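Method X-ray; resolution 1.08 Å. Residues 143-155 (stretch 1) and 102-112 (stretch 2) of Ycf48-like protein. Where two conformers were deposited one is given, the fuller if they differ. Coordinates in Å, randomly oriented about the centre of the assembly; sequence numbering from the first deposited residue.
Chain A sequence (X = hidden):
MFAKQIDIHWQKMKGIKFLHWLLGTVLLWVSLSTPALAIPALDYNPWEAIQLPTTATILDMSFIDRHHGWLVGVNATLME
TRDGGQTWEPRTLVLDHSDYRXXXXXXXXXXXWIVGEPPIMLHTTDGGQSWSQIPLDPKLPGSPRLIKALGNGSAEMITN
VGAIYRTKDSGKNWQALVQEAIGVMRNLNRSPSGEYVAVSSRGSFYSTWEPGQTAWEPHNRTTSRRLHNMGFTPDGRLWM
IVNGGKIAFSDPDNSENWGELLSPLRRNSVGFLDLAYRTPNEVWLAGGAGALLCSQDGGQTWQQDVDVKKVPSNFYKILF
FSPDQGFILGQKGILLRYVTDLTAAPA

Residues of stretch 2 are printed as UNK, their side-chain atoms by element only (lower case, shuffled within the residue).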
ATOM      1  N   SER A 143      -5.213  16.833  -1.969  1.00 13.89           N
ATOM      2  CA  SER A 143      -5.890  16.122  -0.908  0.51 13.26           C
ATOM      3  C   SER A 143      -4.959  15.110  -0.275  1.00 12.45           C
ATOM      4  O   SER A 143      -4.006  14.638  -0.902  1.00 12.74           O
ATOM      5  CB  SER A 143      -7.091  15.373  -1.479  0.51 16.65           C
ATOM      6  OG  SER A 143      -6.704  14.744  -2.684  0.51 18.98           O
ATOM      7  N   PRO A 144      -5.233  14.711   0.956  1.00 12.77           N
ATOM      8  CA  PRO A 144      -4.387  13.700   1.599  1.00 12.82           C
ATOM      9  C   PRO A 144      -4.363  12.380   0.854  1.00 12.57           C
ATOM     10  O   PRO A 144      -5.406  11.876   0.431  1.00 15.50           O
ATOM     11  CB  PRO A 144      -5.068  13.497   2.953  1.00 16.39           C
ATOM     12  CG  PRO A 144      -5.808  14.730   3.173  1.00 16.76           C
ATOM     13  CD  PRO A 144      -6.302  15.183   1.862  1.00 15.25           C
ATOM     14  N   ARG A 145      -3.171  11.836   0.710  1.00 11.44           N
ATOM     15  CA  ARG A 145      -2.957  10.545   0.083  1.00 11.94           C
ATOM     16  C   ARG A 145      -2.479   9.490   1.070  1.00 10.37           C
ATOM     17  O   ARG A 145      -2.822   8.328   0.930  1.00 13.32           O
ATOM     18  CB  ARG A 145      -1.933  10.715  -1.084  1.00 14.00           C
ATOM     19  CG  ARG A 145      -1.525   9.419  -1.744  1.00 16.38           C
ATOM     20  CD  ARG A 145      -2.627   8.772  -2.452  1.00 18.64           C
ATOM     21  NE  ARG A 145      -2.114   7.703  -3.275  1.00 24.95           N
ATOM     22  CZ  ARG A 145      -1.593   7.869  -4.501  1.00 29.91           C
ATOM     23  NH1 ARG A 145      -1.637   9.037  -5.062  1.00 30.18           N
ATOM     24  NH2 ARG A 145      -1.121   6.862  -5.200  1.00 34.84           N
ATOM     25  N   LEU A 146      -1.612   9.876   2.015  1.00  9.81           N
ATOM     26  CA  LEU A 146      -0.982   8.914   2.910  1.00  9.61           C
ATOM     27  C   LEU A 146      -0.826   9.584   4.256  1.00  9.02           C
ATOM     28  O   LEU A 146      -0.450  10.758   4.329  1.00  9.88           O
ATOM     29  CB  LEU A 146       0.401   8.501   2.338  1.00 10.92           C
ATOM     30  CG  LEU A 146       1.203   7.523   3.187  1.00 12.46           C
ATOM     31  CD1 LEU A 146       2.099   6.729   2.266  1.00 16.09           C
ATOM     32  CD2 LEU A 146       2.096   8.209   4.205  1.00 14.01           C
ATOM     33  N   ILE A 147      -1.064   8.826   5.326  1.00  8.86           N
ATOM     34  CA  ILE A 147      -0.700   9.256   6.674  1.00  9.25           C
ATOM     35  C   ILE A 147       0.068   8.133   7.316  1.00  8.79           C
ATOM     36  O   ILE A 147      -0.221   6.948   7.093  1.00  9.02           O
ATOM     37  CB  ILE A 147      -1.952   9.656   7.486  1.00 10.17           C
ATOM     38  CG1 ILE A 147      -1.570  10.332   8.806  1.00 11.74           C
ATOM     39  CG2 ILE A 147      -2.916   8.512   7.698  1.00 10.15           C
ATOM     40  CD1 ILE A 147      -2.222  11.478   9.180  1.00 19.76           C
ATOM     41  N   LYS A 148       1.088   8.501   8.088  1.00  9.17           N
ATOM     42  CA  LYS A 148       1.893   7.547   8.832  1.00  9.09           C
ATOM     43  C   LYS A 148       1.920   7.973  10.291  1.00  8.75           C
ATOM     44  O   LYS A 148       2.411   9.067  10.615  1.00  9.75           O
ATOM     45  CB  LYS A 148       3.305   7.453   8.248  1.00 10.76           C
ATOM     46  CG  LYS A 148       4.185   6.535   9.068  1.00 13.27           C
ATOM     47  CD  LYS A 148       3.777   5.069   8.925  1.00 15.17           C
ATOM     48  CE  LYS A 148       4.661   4.106   9.607  1.00 19.54           C
ATOM     49  NZ  LYS A 148       4.120   2.699   9.435  1.00 24.09           N
ATOM     50  N   ALA A 149       1.423   7.098  11.160  1.00  9.12           N
ATOM     51  CA  ALA A 149       1.449   7.342  12.597  1.00  9.02           C
ATOM     52  C   ALA A 149       2.853   7.094  13.115  1.00  9.33           C
ATOM     53  O   ALA A 149       3.432   6.033  12.857  1.00 10.45           O
ATOM     54  CB  ALA A 149       0.519   6.361  13.298  1.00  9.69           C
ATOM     55  N   LEU A 150       3.404   8.056  13.860  1.00 10.03           N
ATOM     56  CA  LEU A 150       4.721   7.898  14.472  1.00 10.37           C
ATOM     57  C   LEU A 150       4.626   7.651  15.965  1.00 11.00           C
ATOM     58  O   LEU A 150       5.642   7.407  16.609  1.00 12.86           O
ATOM     59  CB  LEU A 150       5.570   9.143  14.179  1.00 11.38           C
ATOM     60  CG  LEU A 150       5.825   9.393  12.691  1.00 13.06           C
ATOM     61  CD1 LEU A 150       6.471  10.742  12.474  1.00 15.48           C
ATOM     62  CD2 LEU A 150       6.597   8.284  12.023  1.00 16.53           C
ATOM     63  N   GLY A 151       3.421   7.690  16.534  1.00 11.31           N
ATOM     64  CA  GLY A 151       3.207   7.508  17.950  1.00 11.73           C
ATOM     65  C   GLY A 151       3.329   8.804  18.717  1.00 10.88           C
ATOM     66  O   GLY A 151       3.941   9.780  18.278  1.00 10.58           O
ATOM     67  N   ASN A 152       2.707   8.793  19.889  1.00 12.46           N
ATOM     68  CA  ASN A 152       2.882   9.844  20.866  1.00 13.63           C
ATOM     69  C   ASN A 152       2.611  11.216  20.303  1.00 12.46           C
ATOM     70  O   ASN A 152       3.343  12.156  20.623  1.00 15.48           O
ATOM     71  CB  ASN A 152       4.275   9.761  21.500  1.00 17.92           C
ATOM     72  CG  ASN A 152       4.465   8.467  22.268  1.00 24.43           C
ATOM     73  OD1 ASN A 152       3.855   8.274  23.305  1.00 30.91           O
ATOM     74  ND2 ASN A 152       5.298   7.573  21.750  1.00 26.64           N
ATOM     75  N   GLY A 153       1.555  11.340  19.475  1.00 12.35           N
ATOM     76  CA  GLY A 153       1.140  12.625  18.972  1.00 13.33           C
ATOM     77  C   GLY A 153       1.762  13.050  17.666  1.00 11.05           C
ATOM     78  O   GLY A 153       1.408  14.121  17.143  1.00 12.22           O
ATOM     79  N   SER A 154       2.669  12.258  17.102  1.00  9.67           N
ATOM     80  CA  SER A 154       3.344  12.643  15.873  1.00  9.60           C
ATOM     81  C   SER A 154       2.833  11.821  14.692  1.00  9.46           C
ATOM     82  O   SER A 154       2.504  10.635  14.817  1.00  9.69           O
ATOM     83  CB  SER A 154       4.848  12.425  16.028  1.00 10.00           C
ATOM     84  OG  SER A 154       5.462  13.417  16.865  1.00 10.76           O
ATOM     85  N   ALA A 155       2.808  12.469  13.526  1.00  9.73           N
ATOM     86  CA  ALA A 155       2.407  11.783  12.297  1.00  9.75           C
ATOM     87  C   ALA A 155       2.954  12.571  11.120  1.00 10.22           C
ATOM     88  O   ALA A 155       3.239  13.770  11.225  1.00 11.26           O
ATOM     89  CB  ALA A 155       0.898  11.662  12.182  1.00 11.09           C
ATOM     90  N   UNK A 102     -11.411   6.879   1.634  1.00 11.10           N
ATOM     91  CA  UNK A 102     -10.420   6.775   2.694  1.00 11.24           C
ATOM     92  C   UNK A 102      -9.219   6.043   2.125  1.00 11.38           C
ATOM     93  O   UNK A 102      -9.281   4.839   1.870  1.00 12.79           O
ATOM     94  c   UNK A 102     -10.975   6.040   3.907  1.00 11.65           C
ATOM     95  c   UNK A 102     -13.978   7.959   6.287  1.00 14.00           C
ATOM     96  c   UNK A 102     -12.208   8.127   4.709  1.00 14.36           C
ATOM     97  c   UNK A 102     -12.045   6.763   4.693  1.00 10.85           C
ATOM     98  c   UNK A 102     -12.872   6.012   5.517  1.00 13.79           C
ATOM     99  c   UNK A 102     -13.801   6.599   6.329  1.00 14.67           C
ATOM    100  c   UNK A 102     -13.195   8.715   5.502  1.00 15.31           C
ATOM    101  N   UNK A 103      -8.149   6.796   1.872  1.00 11.92           N
ATOM    102  CA  UNK A 103      -6.982   6.361   1.136  1.00 13.07           C
ATOM    103  C   UNK A 103      -5.967   5.647   2.025  1.00 10.17           C
ATOM    104  O   UNK A 103      -5.151   4.878   1.514  1.00 11.59           O
ATOM    105  c   UNK A 103      -6.948   8.214  -0.626  1.00 17.28           C
ATOM    106  c   UNK A 103      -6.276   7.643   0.515  1.00 15.49           C
ATOM    107  o   UNK A 103      -7.535   7.519  -1.443  1.00 19.68           O
ATOM    108  n   UNK A 103      -6.816   9.515  -0.739  1.00 16.55           N
ATOM    109  N   UNK A 104      -5.949   5.956   3.326  1.00  9.49           N
ATOM    110  CA  UNK A 104      -4.818   5.577   4.160  1.00  9.17           C
ATOM    111  C   UNK A 104      -5.286   5.507   5.595  1.00  8.42           C
ATOM    112  O   UNK A 104      -6.009   6.391   6.056  1.00  9.52           O
ATOM    113  o   UNK A 104      -2.585   6.403   4.794  1.00  9.89           O
ATOM    114  c   UNK A 104      -3.715   6.602   3.982  1.00  9.61           C
ATOM    115  N   UNK A 105      -4.841   4.462   6.310  1.00  8.35           N
ATOM    116  CA  UNK A 105      -5.056   4.333   7.745  1.00  8.76           C
ATOM    117  C   UNK A 105      -3.738   3.894   8.357  1.00  8.06           C
ATOM    118  O   UNK A 105      -3.023   3.058   7.784  1.00  8.78           O
ATOM    119  c   UNK A 105      -6.454   3.270   9.597  1.00  9.63           C
ATOM    120  c   UNK A 105      -6.193   3.348   8.087  1.00  8.71           C
ATOM    121  c   UNK A 105      -5.961   1.934   7.497  1.00  9.34           C
ATOM    122  N   UNK A 106      -3.407   4.451   9.529  1.00  8.07           N
ATOM    123  CA  UNK A 106      -2.143   4.089  10.174  1.00  8.15           C
ATOM    124  C   UNK A 106      -2.296   4.192  11.669  1.00  8.15           C
ATOM    125  O   UNK A 106      -2.673   5.254  12.179  1.00  8.53           O
ATOM    126  o   UNK A 106       0.195   4.744  10.302  1.00  8.86           O
ATOM    127  c   UNK A 106      -1.048   5.025   9.692  1.00  8.64           C
ATOM    128  N   UNK A 107      -1.930   3.121  12.362  1.00  8.48           N
ATOM    129  CA  UNK A 107      -1.871   3.094  13.830  1.00  9.28           C
ATOM    130  C   UNK A 107      -0.435   2.923  14.289  1.00  9.43           C
ATOM    131  O   UNK A 107       0.384   2.250  13.654  1.00 10.40           O
ATOM    132  c   UNK A 107      -6.886   2.847  14.642  1.00 10.52           C
ATOM    133  c   UNK A 107      -4.993   2.081  13.327  1.00 11.12           C
ATOM    134  c   UNK A 107      -4.161   2.204  14.451  1.00  9.83           C
ATOM    135  c   UNK A 107      -6.066   2.958  15.749  1.00 10.89           C
ATOM    136  c   UNK A 107      -2.682   1.906  14.378  1.00 10.30           C
ATOM    137  c   UNK A 107      -4.730   2.650  15.651  1.00 10.38           C
ATOM    138  c   UNK A 107      -6.372   2.407  13.430  1.00 11.16           C
ATOM    139  N   UNK A 108      -0.164   3.515  15.446  1.00  9.48           N
ATOM    140  CA  UNK A 108       1.027   3.184  16.244  1.00 10.32           C
ATOM    141  C   UNK A 108       0.467   2.958  17.649  1.00 11.09           C
ATOM    142  O   UNK A 108       0.065   3.909  18.335  1.00 12.02           O
ATOM    143  c   UNK A 108       3.893   2.673  16.723  1.00 17.50           C
ATOM    144  o   UNK A 108       4.077   1.823  17.624  1.00 26.05           O
ATOM    145  c   UNK A 108       3.283   4.010  17.055  1.00 14.41           C
ATOM    146  c   UNK A 108       2.056   4.301  16.196  1.00 11.16           C
ATOM    147  n   UNK A 108       4.237   2.466  15.493  1.00 17.76           N
ATOM    148  N   UNK A 109       0.341   1.702  18.026  1.00 12.21           N
ATOM    149  CA  UNK A 109      -0.427   1.393  19.239  1.00 13.00           C
ATOM    150  C   UNK A 109      -1.855   1.878  19.094  1.00 12.19           C
ATOM    151  O   UNK A 109      -2.461   1.777  18.021  1.00 12.11           O
ATOM    152  N   UNK A 110      -2.421   2.438  20.163  1.00 12.18           N
ATOM    153  CA  UNK A 110      -3.816   2.874  20.145  1.00 13.10           C
ATOM    154  C   UNK A 110      -4.033   4.192  19.418  1.00 11.67           C
ATOM    155  O   UNK A 110      -5.193   4.611  19.285  1.00 12.21           O
ATOM    156  n   UNK A 110      -5.757   1.741  23.150  1.00 20.28           N
ATOM    157  o   UNK A 110      -5.421   0.785  21.194  1.00 17.47           O
ATOM    158  c   UNK A 110      -4.391   2.961  21.563  1.00 15.73           C
ATOM    159  c   UNK A 110      -5.232   1.712  21.955  1.00 15.68           C
ATOM    160  N   UNK A 111      -2.970   4.877  18.968  1.00 11.20           N
ATOM    161  CA  UNK A 111      -3.132   6.118  18.226  1.00 10.71           C
ATOM    162  C   UNK A 111      -3.258   5.811  16.740  1.00  9.70           C
ATOM    163  O   UNK A 111      -2.371   5.183  16.163  1.00 10.09           O
ATOM    164  c   UNK A 111      -2.320   8.398  17.840  1.00 14.10           C
ATOM    165  c   UNK A 111      -1.980   7.074  18.453  1.00 11.50           C
ATOM    166  o   UNK A 111      -1.858  10.716  18.316  1.00 17.73           O
ATOM    167  o   UNK A 111      -0.163   9.273  18.552  1.00 15.07           O
ATOM    168  c   UNK A 111      -1.373   9.517  18.242  1.00 14.82           C
ATOM    169  N   UNK A 112      -4.361   6.251  16.130  1.00  9.66           N
ATOM    170  CA  UNK A 112      -4.615   5.976  14.738  1.00 10.08           C
ATOM    171  C   UNK A 112      -5.090   7.202  13.986  1.00  8.82           C
ATOM    172  O   UNK A 112      -5.657   8.134  14.548  1.00  9.73           O
TER
HETATM  173  O   HOH W   1       1.091   2.452   9.239  1.00 16.23           O
HETATM  174  O   HOH W   2       2.676   3.406  12.137  1.00 17.78           O
HETATM  175  O   HOH W   3       1.292   5.934  20.053  1.00 17.42           O
HETATM  176  O   HOH W   4       5.406   4.380  13.707  1.00 31.58           O
HETATM  177  O   HOH W   5       0.732   8.885  15.991  1.00 12.51           O

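Position 102 carries one carbon and then a ring of six carbons, buried and out of reach of stretch 1: a ring without a hydroxyl is Phe102.

Position 103 has two carbons, the second bearing one oxygen and one nitrogen. The nitrogen lies near the carbonyl of Pro144, a job for an amide, so this is Asn103; its ND2 donates to Pro144 O at 3.0 Å.

Position 104 has one carbon and one oxygen, pointing toward stretch 1, with the oxygen by the backbone nitrogen of Ile147. This is Ser104, whose OG accepts from Ile147 N at 2.9 Å, nearly in line.

At position 105 a carbon carries two more carbons and points away from stretch 1. The branched, all-carbon side chain is Val105.

Position 106 repeats the carbon and oxygen of 104, again facing stretch 1, the oxygen now by the backbone nitrogen of Ala149. It is Ser106, with OG accepting from Ala149 N at 2.8 Å. Water 1 joins the same OG to Lys148 NZ.

Position 107 again shows one carbon and a six-carbon ring, turned away and buried: Phe107.

Position 108 has three carbons, the third carrying oxygen and nitrogen, and its side chain packs on Gly151: Gln108. Its CG lies 3.6 Å from Gly151 CA, and an ideal CB on that glycine would come within 3.0 Å of the same CG.

Position 109 has no side-chain atoms and a positive phi of 60°, which favours glycine: Gly109, inside a type II' turn.

Position 110 has two carbons, the second with oxygen and nitrogen, exposed and far from stretch 1: Asn110.

Position 111 has three carbons, the third carrying two oxygens, one of them close to the backbone nitrogen of Gly153. A carboxylate fits: Glu111, extended with chi1 and chi2 both t, so that OE1 accepts from Gly153 N at 2.8 Å.

Position 112 has no side-chain atoms; a CB would come within 2.2 Å of Phe107 CE1. It is Gly112.

The contact joins two nearly parallel strands, 5° apart in direction, without a direct backbone-to-backbone hydrogen bond between the stretches. Serines at alternate positions accept from alternate amides, Ile147 and Ala149, while Val105 and Phe107 point away. The strand axes come within 5.5 Å, and Ala149 CB sits 3.4 Å from Ser106 OG. After the turn that ends the first strand of stretch 2, Glu111 reaches the type I' turn of stretch 1. The rule is short polar side chains of stretch 2 (Asn103, Ser104, Ser106) meeting backbone groups of stretch 1, with one longer carboxylate at the turn.

Stretch 2, residues 102-112: FNSVSFQGNEG
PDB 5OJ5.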